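Local coordinates for putative invasin (Yersinia pseudotuberculosis IP 31758, PDB 5N40), which probably acts as a surface adhesin of the invasin family, presenting a C-type lectin-like tip on bacterial immunoglobulin-like domains for attachment to host cells, at residues 22-25 / 26-29; 35-38 / 39-43; 116-119 / 120-123; 247-250 / 251-254; 304-308 / 309-313. The protein carries 1 engineered substitution. All blocks are in the same frame, centred on the assembly; numbering follows the deposited sequence.

Interaction 1: residues 22-25 / 26-29; sequences EANG and SDTS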
loop_
_atom_site.group_PDB
_atom_site.type_symbol
_atom_site.label_atom_id
_atom_site.label_comp_id
_atom_site.label_asym_id
_atom_site.label_seq_id
_atom_site.Cartn_x
_atom_site.Cartn_y
_atom_site.Cartn_z
ATOM N N GLU A 22 -27.662 -4.692 -9.189
ATOM C CA GLU A 22 -26.434 -4.366 -8.480
ATOM C C GLU A 22 -26.346 -5.134 -7.166
ATOM O O GLU A 22 -27.359 -5.413 -6.517
ATOM C CB GLU A 22 -26.354 -2.858 -8.229
ATOM C CG GLU A 22 -26.188 -2.071 -9.519
ATOM C CD GLU A 22 -26.311 -0.572 -9.344
ATOM O OE1 GLU A 22 -26.728 -0.117 -8.259
ATOM O OE2 GLU A 22 -25.996 0.149 -10.311
ATOM N N ALA A 23 -25.114 -5.493 -6.791
ATOM C CA ALA A 23 -24.849 -6.264 -5.572
ATOM C C ALA A 23 -24.867 -5.353 -4.341
ATOM O O ALA A 23 -23.867 -5.181 -3.641
ATOM C CB ALA A 23 -23.514 -6.992 -5.688
ATOM N N ASN A 24 -26.046 -4.780 -4.076
ATOM C CA ASN A 24 -26.221 -3.791 -3.017
ATOM C C ASN A 24 -27.202 -4.235 -1.934
ATOM O O ASN A 24 -27.566 -3.425 -1.072
ATOM C CB ASN A 24 -26.678 -2.458 -3.615
ATOM C CG ASN A 24 -28.028 -2.557 -4.316
ATOM O OD1 ASN A 24 -28.733 -3.567 -4.197
ATOM N ND2 ASN A 24 -28.394 -1.507 -5.043
ATOM N N GLY A 25 -27.631 -5.493 -1.944
ATOM C CA GLY A 25 -28.544 -5.994 -0.937
ATOM C C GLY A 25 -29.963 -5.488 -1.047
ATOM O O GLY A 25 -30.771 -5.767 -0.152
ATOM N N SER A 26 -30.299 -4.756 -2.115
ATOM C CA SER A 26 -31.626 -4.157 -2.217
ATOM C C SER A 26 -32.234 -4.183 -3.611
ATOM O O SER A 26 -33.465 -4.164 -3.704
ATOM C CB SER A 26 -31.596 -2.704 -1.728
ATOM O OG SER A 26 -30.712 -1.922 -2.510
ATOM N N ASP A 27 -31.450 -4.208 -4.690
ATOM C CA ASP A 27 -32.035 -4.272 -6.031
ATOM C C ASP A 27 -32.848 -5.553 -6.186
ATOM O O ASP A 27 -32.501 -6.596 -5.637
ATOM C CB ASP A 27 -30.943 -4.237 -7.107
ATOM C CG ASP A 27 -30.462 -2.833 -7.437
ATOM O OD1 ASP A 27 -30.839 -1.876 -6.734
ATOM O OD2 ASP A 27 -29.689 -2.698 -8.412
ATOM N N THR A 28 -33.931 -5.482 -6.965
ATOM C CA THR A 28 -34.836 -6.613 -7.105
ATOM C C THR A 28 -35.065 -6.953 -8.574
ATOM O O THR A 28 -34.861 -6.129 -9.475
ATOM C CB THR A 28 -36.189 -6.339 -6.426
ATOM O OG1 THR A 28 -36.791 -5.172 -6.997
ATOM C CG2 THR A 28 -35.999 -6.139 -4.929
ATOM N N SER A 29 -35.488 -8.201 -8.789
ATOM C CA SER A 29 -35.886 -8.706 -10.094
ATOM C C SER A 29 -37.039 -9.682 -9.917
ATOM O O SER A 29 -37.114 -10.399 -8.920
ATOM C CB SER A 29 -34.726 -9.406 -10.812
ATOM O OG SER A 29 -35.146 -9.906 -12.072
HETATM O O HOH W 1 -29.266 0.366 -7.537
HETATM O O HOH W 2 -28.593 -0.810 -0.938
#

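Interaction 2: residues 35-38 / 39-43; sequences LRDS and NNNPV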
loop_
_atom_site.group_PDB
_atom_site.type_symbol
_atom_site.label_atom_id
_atom_site.label_comp_id
_atom_site.label_asym_id
_atom_site.label_seq_id
_atom_site.Cartn_x
_atom_site.Cartn_y
_atom_site.Cartn_z
ATOM N N LEU A 35 -45.630 -22.067 -16.874
ATOM C CA LEU A 35 -45.666 -23.521 -16.782
ATOM C C LEU A 35 -46.655 -24.068 -17.801
ATOM O O LEU A 35 -47.846 -23.740 -17.762
ATOM C CB LEU A 35 -46.036 -23.955 -15.364
ATOM C CG LEU A 35 -45.912 -25.449 -15.059
ATOM C CD1 LEU A 35 -44.485 -25.939 -15.255
ATOM C CD2 LEU A 35 -46.383 -25.750 -13.642
ATOM N N ARG A 36 -46.162 -24.896 -18.717
ATOM C CA ARG A 36 -46.949 -25.364 -19.850
ATOM C C ARG A 36 -46.767 -26.863 -20.014
ATOM O O ARG A 36 -45.708 -27.412 -19.693
ATOM C CB ARG A 36 -46.543 -24.644 -21.142
ATOM C CG ARG A 36 -46.799 -23.140 -21.119
ATOM C CD ARG A 36 -48.299 -22.844 -21.218
ATOM N NE ARG A 36 -48.631 -21.417 -21.213
ATOM C CZ ARG A 36 -48.882 -20.697 -20.121
ATOM N NH1 ARG A 36 -48.818 -21.245 -18.910
ATOM N NH2 ARG A 36 -49.184 -19.410 -20.236
ATOM N N ASP A 37 -47.818 -27.524 -20.497
ATOM C CA ASP A 37 -47.735 -28.947 -20.775
ATOM C C ASP A 37 -47.292 -29.166 -22.223
ATOM O O ASP A 37 -46.958 -28.227 -22.948
ATOM C CB ASP A 37 -49.062 -29.648 -20.447
ATOM C CG ASP A 37 -50.215 -29.263 -21.384
ATOM O OD1 ASP A 37 -49.982 -28.711 -22.475
ATOM O OD2 ASP A 37 -51.381 -29.527 -21.011
ATOM N N SER A 38 -47.251 -30.435 -22.637
ATOM C CA SER A 38 -46.734 -30.781 -23.956
ATOM C C SER A 38 -47.614 -30.259 -25.083
ATOM O O SER A 38 -47.166 -30.231 -26.235
ATOM C CB SER A 38 -46.593 -32.295 -24.077
ATOM O OG SER A 38 -47.846 -32.927 -23.894
ATOM N N ASN A 39 -48.849 -29.865 -24.784
ATOM C CA ASN A 39 -49.751 -29.260 -25.754
ATOM C C ASN A 39 -49.778 -27.743 -25.644
ATOM O O ASN A 39 -50.610 -27.092 -26.288
ATOM C CB ASN A 39 -51.162 -29.821 -25.571
ATOM C CG ASN A 39 -51.249 -31.289 -25.923
ATOM O OD1 ASN A 39 -50.826 -31.703 -27.000
ATOM N ND2 ASN A 39 -51.788 -32.089 -25.009
ATOM N N ASN A 40 -48.886 -27.177 -24.832
ATOM C CA ASN A 40 -48.790 -25.748 -24.550
ATOM C C ASN A 40 -50.009 -25.202 -23.818
ATOM O O ASN A 40 -50.294 -24.002 -23.898
ATOM C CB ASN A 40 -48.537 -24.933 -25.817
ATOM C CG ASN A 40 -47.827 -23.624 -25.521
ATOM O OD1 ASN A 40 -47.000 -23.546 -24.605
ATOM N ND2 ASN A 40 -48.150 -22.590 -26.284
ATOM N N ASN A 41 -50.730 -26.054 -23.085
ATOM C CA ASN A 41 -51.770 -25.585 -22.181
ATOM C C ASN A 41 -51.143 -25.123 -20.865
ATOM O O ASN A 41 -50.175 -25.729 -20.399
ATOM C CB ASN A 41 -52.778 -26.694 -21.889
ATOM C CG ASN A 41 -53.381 -27.288 -23.145
ATOM O OD1 ASN A 41 -53.231 -28.482 -23.416
ATOM N ND2 ASN A 41 -54.079 -26.460 -23.911
ATOM N N PRO A 42 -51.679 -24.074 -20.238
ATOM C CA PRO A 42 -51.187 -23.687 -18.907
ATOM C C PRO A 42 -51.481 -24.767 -17.876
ATOM O O PRO A 42 -52.516 -25.432 -17.931
ATOM C CB PRO A 42 -51.959 -22.394 -18.600
ATOM C CG PRO A 42 -52.492 -21.921 -19.913
ATOM C CD PRO A 42 -52.725 -23.155 -20.724
ATOM N N VAL A 43 -50.560 -24.944 -16.932
ATOM C CA VAL A 43 -50.745 -25.869 -15.816
ATOM C C VAL A 43 -50.937 -25.030 -14.561
ATOM O O VAL A 43 -50.006 -24.357 -14.099
ATOM C CB VAL A 43 -49.561 -26.833 -15.667
ATOM C CG1 VAL A 43 -49.825 -27.834 -14.557
ATOM C CG2 VAL A 43 -49.294 -27.546 -16.988
HETATM O O HOH W 3 -50.089 -21.249 -23.584
HETATM O O HOH W 4 -52.756 -28.436 -18.061
#

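Interaction 3: residues 116-119 / 120-123; sequences RKNI and GQAI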
loop_
_atom_site.group_PDB
_atom_site.type_symbol
_atom_site.label_atom_id
_atom_site.label_comp_id
_atom_site.label_asym_id
_atom_site.label_seq_id
_atom_site.Cartn_x
_atom_site.Cartn_y
_atom_site.Cartn_z
ATOM N N ARG A 116 3.339 8.726 7.161
ATOM C CA ARG A 116 4.788 8.699 6.999
ATOM C C ARG A 116 5.405 7.962 8.174
ATOM O O ARG A 116 5.243 8.380 9.325
ATOM C CB ARG A 116 5.362 10.115 6.900
ATOM C CG ARG A 116 6.879 10.139 6.773
ATOM C CD ARG A 116 7.425 11.542 6.652
ATOM N NE ARG A 116 8.878 11.496 6.624
ATOM C CZ ARG A 116 9.679 12.509 6.936
ATOM N NH1 ARG A 116 9.171 13.677 7.316
ATOM N NH2 ARG A 116 10.991 12.341 6.881
ATOM N N LYS A 117 6.111 6.875 7.882
ATOM C CA LYS A 117 6.817 6.117 8.899
ATOM C C LYS A 117 8.202 5.784 8.359
ATOM O O LYS A 117 8.600 6.258 7.290
ATOM C CB LYS A 117 6.032 4.859 9.301
ATOM C CG LYS A 117 4.660 5.131 9.915
ATOM C CD LYS A 117 4.069 3.857 10.532
ATOM C CE LYS A 117 2.662 4.089 11.101
ATOM N NZ LYS A 117 2.097 2.899 11.828
ATOM N N ASN A 118 8.946 4.987 9.117
ATOM C CA ASN A 118 10.291 4.577 8.743
ATOM C C ASN A 118 10.259 3.189 8.120
ATOM O O ASN A 118 9.452 2.338 8.503
ATOM C CB ASN A 118 11.224 4.553 9.958
ATOM C CG ASN A 118 11.248 5.868 10.704
ATOM O OD1 ASN A 118 11.288 6.939 10.098
ATOM N ND2 ASN A 118 11.209 5.795 12.036
ATOM N N ILE A 119 11.169 2.958 7.172
ATOM C CA ILE A 119 11.341 1.611 6.642
ATOM C C ILE A 119 11.550 0.653 7.803
ATOM O O ILE A 119 12.366 0.903 8.697
ATOM C CB ILE A 119 12.508 1.565 5.640
ATOM C CG1 ILE A 119 12.115 2.276 4.345
ATOM C CG2 ILE A 119 12.907 0.115 5.337
ATOM C CD1 ILE A 119 13.251 2.415 3.339
ATOM N N GLY A 120 10.802 -0.454 7.789
ATOM C CA GLY A 120 10.756 -1.400 8.881
ATOM C C GLY A 120 9.465 -1.341 9.673
ATOM O O GLY A 120 9.074 -2.344 10.281
ATOM N N GLN A 121 8.813 -0.183 9.697
ATOM C CA GLN A 121 7.503 -0.037 10.307
ATOM C C GLN A 121 6.424 -0.355 9.273
ATOM O O GLN A 121 6.686 -0.437 8.073
ATOM C CB GLN A 121 7.316 1.379 10.851
ATOM C CG GLN A 121 8.258 1.757 11.978
ATOM C CD GLN A 121 7.997 3.158 12.484
ATOM O OE1 GLN A 121 8.218 4.143 11.776
ATOM N NE2 GLN A 121 7.512 3.260 13.716
ATOM N N ALA A 122 5.200 -0.539 9.758
ATOM C CA ALA A 122 4.047 -0.820 8.911
ATOM C C ALA A 122 2.998 0.263 9.096
ATOM O O ALA A 122 2.679 0.640 10.229
ATOM C CB ALA A 122 3.441 -2.190 9.229
ATOM N N ILE A 123 2.467 0.752 7.983
ATOM C CA ILE A 123 1.355 1.694 7.992
ATOM C C ILE A 123 0.054 0.906 7.892
ATOM O O ILE A 123 -0.073 -0.010 7.064
ATOM C CB ILE A 123 1.482 2.707 6.841
ATOM C CG1 ILE A 123 2.619 3.684 7.125
ATOM C CG2 ILE A 123 0.175 3.494 6.645
ATOM C CD1 ILE A 123 2.990 4.569 5.940
#

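Interaction 4: residues 247-250 / 251-254; sequences PYLA and AEKP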
loop_
_atom_site.group_PDB
_atom_site.type_symbol
_atom_site.label_atom_id
_atom_site.label_comp_id
_atom_site.label_asym_id
_atom_site.label_seq_id
_atom_site.Cartn_x
_atom_site.Cartn_y
_atom_site.Cartn_z
ATOM N N PRO A 247 26.616 14.612 9.672
ATOM C CA PRO A 247 27.199 15.551 8.706
ATOM C C PRO A 247 26.130 16.431 8.075
ATOM O O PRO A 247 24.941 16.104 8.053
ATOM C CB PRO A 247 27.861 14.641 7.666
ATOM C CG PRO A 247 27.204 13.318 7.824
ATOM C CD PRO A 247 26.808 13.212 9.265
ATOM N N TYR A 248 26.584 17.567 7.549
ATOM C CA TYR A 248 25.707 18.554 6.934
ATOM C C TYR A 248 25.484 18.243 5.462
ATOM O O TYR A 248 26.412 17.842 4.751
ATOM C CB TYR A 248 26.310 19.958 7.050
ATOM C CG TYR A 248 26.225 20.592 8.416
ATOM C CD1 TYR A 248 25.079 21.259 8.822
ATOM C CD2 TYR A 248 27.303 20.553 9.293
ATOM C CE1 TYR A 248 25.000 21.856 10.066
ATOM C CE2 TYR A 248 27.231 21.143 10.537
ATOM C CZ TYR A 248 26.076 21.796 10.917
ATOM O OH TYR A 248 25.991 22.396 12.150
ATOM N N LEU A 249 24.252 18.452 5.004
ATOM C CA LEU A 249 24.001 18.518 3.574
ATOM C C LEU A 249 24.696 19.736 2.980
ATOM O O LEU A 249 24.864 20.763 3.640
ATOM C CB LEU A 249 22.501 18.607 3.284
ATOM C CG LEU A 249 21.630 17.389 3.599
ATOM C CD1 LEU A 249 20.149 17.750 3.450
ATOM C CD2 LEU A 249 21.980 16.217 2.704
ATOM N N ALA A 250 25.099 19.612 1.716
ATOM C CA ALA A 250 25.632 20.765 0.999
ATOM C C ALA A 250 24.651 21.931 1.045
ATOM O O ALA A 250 25.050 23.088 1.234
ATOM C CB ALA A 250 25.947 20.373 -0.443
ATOM N N ALA A 251 23.359 21.639 0.899
ATOM C CA ALA A 251 22.333 22.673 0.949
ATOM C C ALA A 251 22.235 23.332 2.320
ATOM O O ALA A 251 21.684 24.432 2.425
ATOM C CB ALA A 251 20.977 22.077 0.556
ATOM N N GLU A 252 22.742 22.684 3.370
ATOM C CA GLU A 252 22.779 23.268 4.706
ATOM C C GLU A 252 24.019 24.121 4.957
ATOM O O GLU A 252 24.015 24.940 5.887
ATOM C CB GLU A 252 22.700 22.158 5.763
ATOM C CG GLU A 252 21.314 21.537 5.882
ATOM C CD GLU A 252 21.264 20.296 6.760
ATOM O OE1 GLU A 252 22.199 19.475 6.698
ATOM O OE2 GLU A 252 20.272 20.135 7.507
ATOM N N LYS A 253 25.071 23.956 4.156
ATOM C CA LYS A 253 26.309 24.723 4.293
ATOM C C LYS A 253 26.739 25.199 2.913
ATOM O O LYS A 253 27.701 24.684 2.327
ATOM C CB LYS A 253 27.402 23.885 4.960
ATOM C CG LYS A 253 27.125 23.583 6.417
ATOM C CD LYS A 253 27.333 24.808 7.302
ATOM C CE LYS A 253 26.998 24.512 8.753
ATOM N NZ LYS A 253 27.144 25.716 9.627
ATOM N N PRO A 254 26.026 26.183 2.357
ATOM C CA PRO A 254 26.321 26.620 0.984
ATOM C C PRO A 254 27.676 27.265 0.822
ATOM O O PRO A 254 28.151 27.377 -0.313
ATOM C CB PRO A 254 25.197 27.621 0.686
ATOM C CG PRO A 254 24.745 28.093 2.019
ATOM C CD PRO A 254 24.873 26.901 2.924
HETATM O O HOH W 5 27.664 24.857 12.326
#

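Interaction 5: residues 304-308 / 309-313; sequences GWPTM and QVYRS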
loop_
_atom_site.group_PDB
_atom_site.type_symbol
_atom_site.label_atom_id
_atom_site.label_comp_id
_atom_site.label_asym_id
_atom_site.label_seq_id
_atom_site.Cartn_x
_atom_site.Cartn_y
_atom_site.Cartn_z
ATOM N N GLY A 304 22.514 5.641 9.635
ATOM C CA GLY A 304 22.355 6.256 8.339
ATOM C C GLY A 304 23.469 7.180 7.888
ATOM O O GLY A 304 23.406 7.680 6.761
ATOM N N TRP A 305 24.501 7.412 8.699
ATOM C CA TRP A 305 25.510 8.394 8.296
ATOM C C TRP A 305 26.340 7.863 7.124
ATOM O O TRP A 305 26.614 6.663 7.055
ATOM C CB TRP A 305 26.439 8.744 9.457
ATOM C CG TRP A 305 25.764 9.420 10.595
ATOM C CD1 TRP A 305 24.424 9.533 10.803
ATOM C CD2 TRP A 305 26.399 10.071 11.702
ATOM N NE1 TRP A 305 24.182 10.221 11.966
ATOM C CE2 TRP A 305 25.380 10.559 12.540
ATOM C CE3 TRP A 305 27.730 10.290 12.060
ATOM C CZ2 TRP A 305 25.646 11.259 13.714
ATOM C CZ3 TRP A 305 27.996 10.982 13.237
ATOM C CH2 TRP A 305 26.960 11.458 14.044
ATOM N N PRO A 306 26.747 8.728 6.189
ATOM C CA PRO A 306 27.541 8.270 5.035
ATOM C C PRO A 306 28.977 7.979 5.444
ATOM O O PRO A 306 29.646 8.832 6.036
ATOM C CB PRO A 306 27.474 9.457 4.068
ATOM C CG PRO A 306 27.311 10.640 4.968
ATOM C CD PRO A 306 26.469 10.174 6.121
ATOM N N THR A 307 29.470 6.792 5.083
ATOM C CA THR A 307 30.756 6.321 5.595
ATOM C C THR A 307 31.795 6.034 4.513
ATOM O O THR A 307 32.887 5.553 4.842
ATOM C CB THR A 307 30.560 5.061 6.444
ATOM O OG1 THR A 307 29.946 4.039 5.653
ATOM C CG2 THR A 307 29.714 5.356 7.673
ATOM N N MET A 308 31.507 6.308 3.240
ATOM C CA MET A 308 32.507 6.035 2.206
ATOM C C MET A 308 33.715 6.959 2.320
ATOM O O MET A 308 34.808 6.601 1.864
ATOM C CB MET A 308 31.890 6.160 0.811
ATOM C CG MET A 308 30.990 4.999 0.430
ATOM S SD MET A 308 30.304 5.181 -1.234
ATOM C CE MET A 308 29.562 3.569 -1.480
ATOM N N GLN A 309 33.551 8.137 2.917
ATOM C CA GLN A 309 34.636 9.095 3.060
ATOM C C GLN A 309 34.923 9.326 4.537
ATOM O O GLN A 309 34.035 9.219 5.389
ATOM C CB GLN A 309 34.311 10.430 2.374
ATOM C CG GLN A 309 33.812 10.296 0.935
ATOM C CD GLN A 309 34.752 9.490 0.043
ATOM O OE1 GLN A 309 35.936 9.319 0.351
ATOM N NE2 GLN A 309 34.222 8.987 -1.070
ATOM N N VAL A 310 36.180 9.649 4.832
ATOM C CA VAL A 310 36.627 9.696 6.218
ATOM C C VAL A 310 36.059 10.920 6.927
ATOM O O VAL A 310 35.590 11.884 6.308
ATOM C CB VAL A 310 38.163 9.673 6.286
ATOM C CG1 VAL A 310 38.687 8.439 5.570
ATOM C CG2 VAL A 310 38.758 10.950 5.679
ATOM N N TYR A 311 36.113 10.869 8.258
ATOM C CA TYR A 311 35.672 11.940 9.139
ATOM C C TYR A 311 36.881 12.587 9.800
ATOM O O TYR A 311 37.805 11.892 10.235
ATOM C CB TYR A 311 34.712 11.398 10.211
ATOM C CG TYR A 311 33.315 11.136 9.679
ATOM C CD1 TYR A 311 33.082 10.167 8.714
ATOM C CD2 TYR A 311 32.230 11.866 10.147
ATOM C CE1 TYR A 311 31.800 9.947 8.210
ATOM C CE2 TYR A 311 30.947 11.645 9.657
ATOM C CZ TYR A 311 30.740 10.685 8.698
ATOM O OH TYR A 311 29.455 10.476 8.210
ATOM N N ARG A 312 36.878 13.914 9.871
ATOM C CA ARG A 312 38.020 14.633 10.424
ATOM C C ARG A 312 38.021 14.564 11.947
ATOM O O ARG A 312 36.970 14.524 12.594
ATOM C CB ARG A 312 38.014 16.098 9.973
ATOM C CG ARG A 312 38.286 16.276 8.486
ATOM C CD ARG A 312 38.666 17.713 8.131
ATOM N NE ARG A 312 39.251 17.785 6.794
ATOM C CZ ARG A 312 40.509 17.460 6.505
ATOM N NH1 ARG A 312 41.334 17.041 7.460
ATOM N NH2 ARG A 312 40.947 17.554 5.257
ATOM N N SER A 313 39.224 14.541 12.518
ATOM C CA SER A 313 39.405 14.618 13.958
ATOM C C SER A 313 40.287 15.811 14.293
ATOM O O SER A 313 40.913 16.421 13.423
ATOM C CB SER A 313 40.027 13.333 14.523
ATOM O OG SER A 313 41.445 13.432 14.587
HETATM O O HOH W 6 31.098 9.513 3.458
HETATM O O HOH W 7 33.787 7.135 7.064
#

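Interaction 1: residues 22-25 / 26-29
N24 and D27 are joined by two hydrogen bonds, one at each end of the N24 amide, and this is where the turn is packed tightly. The side-chain oxygen of N24 is gripped by two backbone amides: D27 N reaches OD1 of N24 at 2.8 Å, in the carbonyl plane and on a lone pair, while S26 N comes to the same OD1 at 2.9 Å from above that plane. The other end of the amide gives its N-H back, with ND2 of N24 3.0 Å from OD1 of D27. The two flat groups stand nearly perpendicular, 85° apart, so the donor meets the carboxylate from above its plane. N24 can fold over the turn like this because its CG sits between the backbone N and the carbonyl carbon (chi1 62°). With both oxygen and nitrogen engaged, the amide has little freedom to flip.

The bond from S26 N makes an Asx turn in the hairpin connection between strands 13-22 and 28-34 of the N-terminal immunoglobulin-like domain. D27 also closes the mouth of the loop: its OD2 accepts from E22 N at 2.9 Å, on the anti side. The solvent side is looser. There the carboxylates of E22 and D27 come within 3.9 Å (OE1 to OD2), and a water donating to both E22 OE1 and D27 OD1 probably eases the repulsion. A second water bridges N24 O and S26 OG.

Interaction 2: residues 35-38 / 39-43
Backbone hydrogen bonds close the loop between R36 and P42, which face each other as a single bridge. V43 N donates to L35 O at 3.1 Å, D37 N to N41 O at 3.0 Å, and N40 N to D37 O across a type I turn from D37 to N40.

D37 supplies two side-chain bonds. OD1 of D37 accepts from N39 N and from N41 N, each at 2.8 Å, from opposite faces of the carboxylate; the N39 bond is the more bent, at 133°. With CG between the backbone N and the carbonyl carbon (chi1 68°), the carboxylate folds back over the chain that follows it. R36 bonds back to the chain just before it: NH1 of R36 donates to L35 O at 2.9 Å, opposite in face to V43 N, and also reaches S65 O.

The R36 chain bends at chi2 and lays its guanidinium against the P42 ring, with CG of P42 3.8 Å above the centre of the plane. Apolar contact comes from CD2 of L35 against CB of V43, at 3.9 Å.

Water links R36 NE, weakly, to N40 O.

An aspartate that opens a type I turn and accepts the amide two residues on is making an Asx turn; here it ties off a surface loop between strands 28-34 and 48-52 of the N-terminal immunoglobulin-like domain.

Interaction 3: residues 116-119 / 120-123
N118 to Q121 forms a type II beta turn, closed by Q121 N donating to N118 O at 2.9 Å, and G120 takes the positive phi (107°) that this turn needs at its third position, where a CB would run into the carbonyl oxygen of I119.

The side chain of Q121 then adds a second tie across the same turn. Its chain is extended beyond CG and carries OE1 back to the backbone of the strand, where N118 N donates to OE1 of Q121 at 2.9 Å. That bond is nearly straight (167°), lies in the carbonyl plane and uses a lone pair. N118 and Q121 therefore grip each other twice, once through each main-chain amide. Their side chains lie alongside, pointing the same way, with the two amide planes only 20° apart; the polar end of N118 is engaged elsewhere, its OD1 bonding to N217.

K117 crosses the Q121 side chain at about a right angle, its CB 3.4 Å from OE1 of Q121. Fully extended, it runs over I123, CD of K117 meeting CG1 of I123 at 3.7 Å. This brings NZ of K117 to the backbone carbonyl A122 O at 2.8 Å, approaching somewhat tilted from the carbonyl plane. NZ also forms a salt bridge with D113, so the ammonium links D113, ahead of strand 116-118, to A122, after the turn.

This is a glycine-containing type II turn at the crossover of an immunoglobulin-like sandwich: the short edge strand 116-118 belongs to one sheet, and the chain turns here to enter strand 123-131 of the other.

Interaction 4: residues 247-250 / 251-254
L249 O is gripped by two successive amides. E252 N reaches L249 O at 2.9 Å, from above the carbonyl plane, and K253 N adds a weak bond to it at 3.2 Å. K253 N is shared, since it also donates to A250 O at 3.0 Å, and these bent bonds fold 249-253 into a tight turn.

The E252 side chain answers in the reverse direction. Extended beyond CG, it brings OE1 back to the amide three residues earlier: L249 N donates to OE1 of E252 at 2.9 Å, on the oxygen's anti side and close to the carboxylate plane. L249 and E252 thus bond to each other twice, backbone to backbone and side chain to backbone. Beyond the turn, OE2 of E252 is held by a salt bridge to R246.

K253 lies over one face of the Y248 ring. Its chain bends at chi2 (-74°), which carries CE above the ring centre, 3.5 Å from the centroid and only 11° off the normal. NZ is farther, 4.6 Å from the centroid, still over the face. At the ring edge sits CB of E252. A water joins Y248 OH and K253 NZ.

Since CE lies closer to the ring than NZ does, the stack probably owes much to CH-pi contact; the ammonium adds a cation-pi term while keeping its water. K245 is a second cation-pi partner of Y248, so the electron-rich ring probably helps to accommodate two nearby lysines.

Interaction 5: residues 304-308 / 309-313
The Y311 ring takes P306 O at its edge, close to the ring plane, while CE3 of the W305 indole approaches it obliquely, 4.2 Å from CE2 of Y311. The hydroxyl does the gripping: Y311 OH donates to P306 O at 2.7 Å, the donor tilted 30° from the carbonyl plane. The same OH touches CB of W305 and CD of P306, each at 3.7 Å, so it sits against both residues. Proline and tyrosine side chains cross at about a right angle. With CG of Y311 anti to its carbonyl carbon (chi1 -77°), the ring swings back from strand 311-313 over the loop leading into it.

That loop connects helix 298-301 to the strand within the C-type lectin-like domain, and Y311, in the strand, is tied back to P306 in the middle of the loop. W305 is held by its NE1, bonded to A234 O.

Farther round the bend, direct contact gives way to water. One water accepts from Q309 N at 2.9 Å and donates weakly to P306 O, which is therefore shared with the tyrosine. Another lies between T307 O and Q309 O. The M308 side chain runs out from the bend, exposed, while M308 N is taken up by E262.

The five contacts follow the chain in series along an elongated molecule. Interactions 1 and 2 both belong to the N-terminal immunoglobulin-like domain, about 32 Å apart between centres, at opposite ends of strand 28-34. Interaction 3 lies in the next domain, its centre about 40 Å from that of interaction 1. Interactions 4 and 5 share the C-type lectin-like domain, each with its centre about 26 Å from that of interaction 3; they are the one pair that touches. There, CG of P247 packs 3.6 Å from OH of Y311 and 3.7 Å from CD of P306. From interaction 2 to interaction 5 the centres span about 93 Å, consistent with a rod-like adhesin that carries its lectin-like domain at one end.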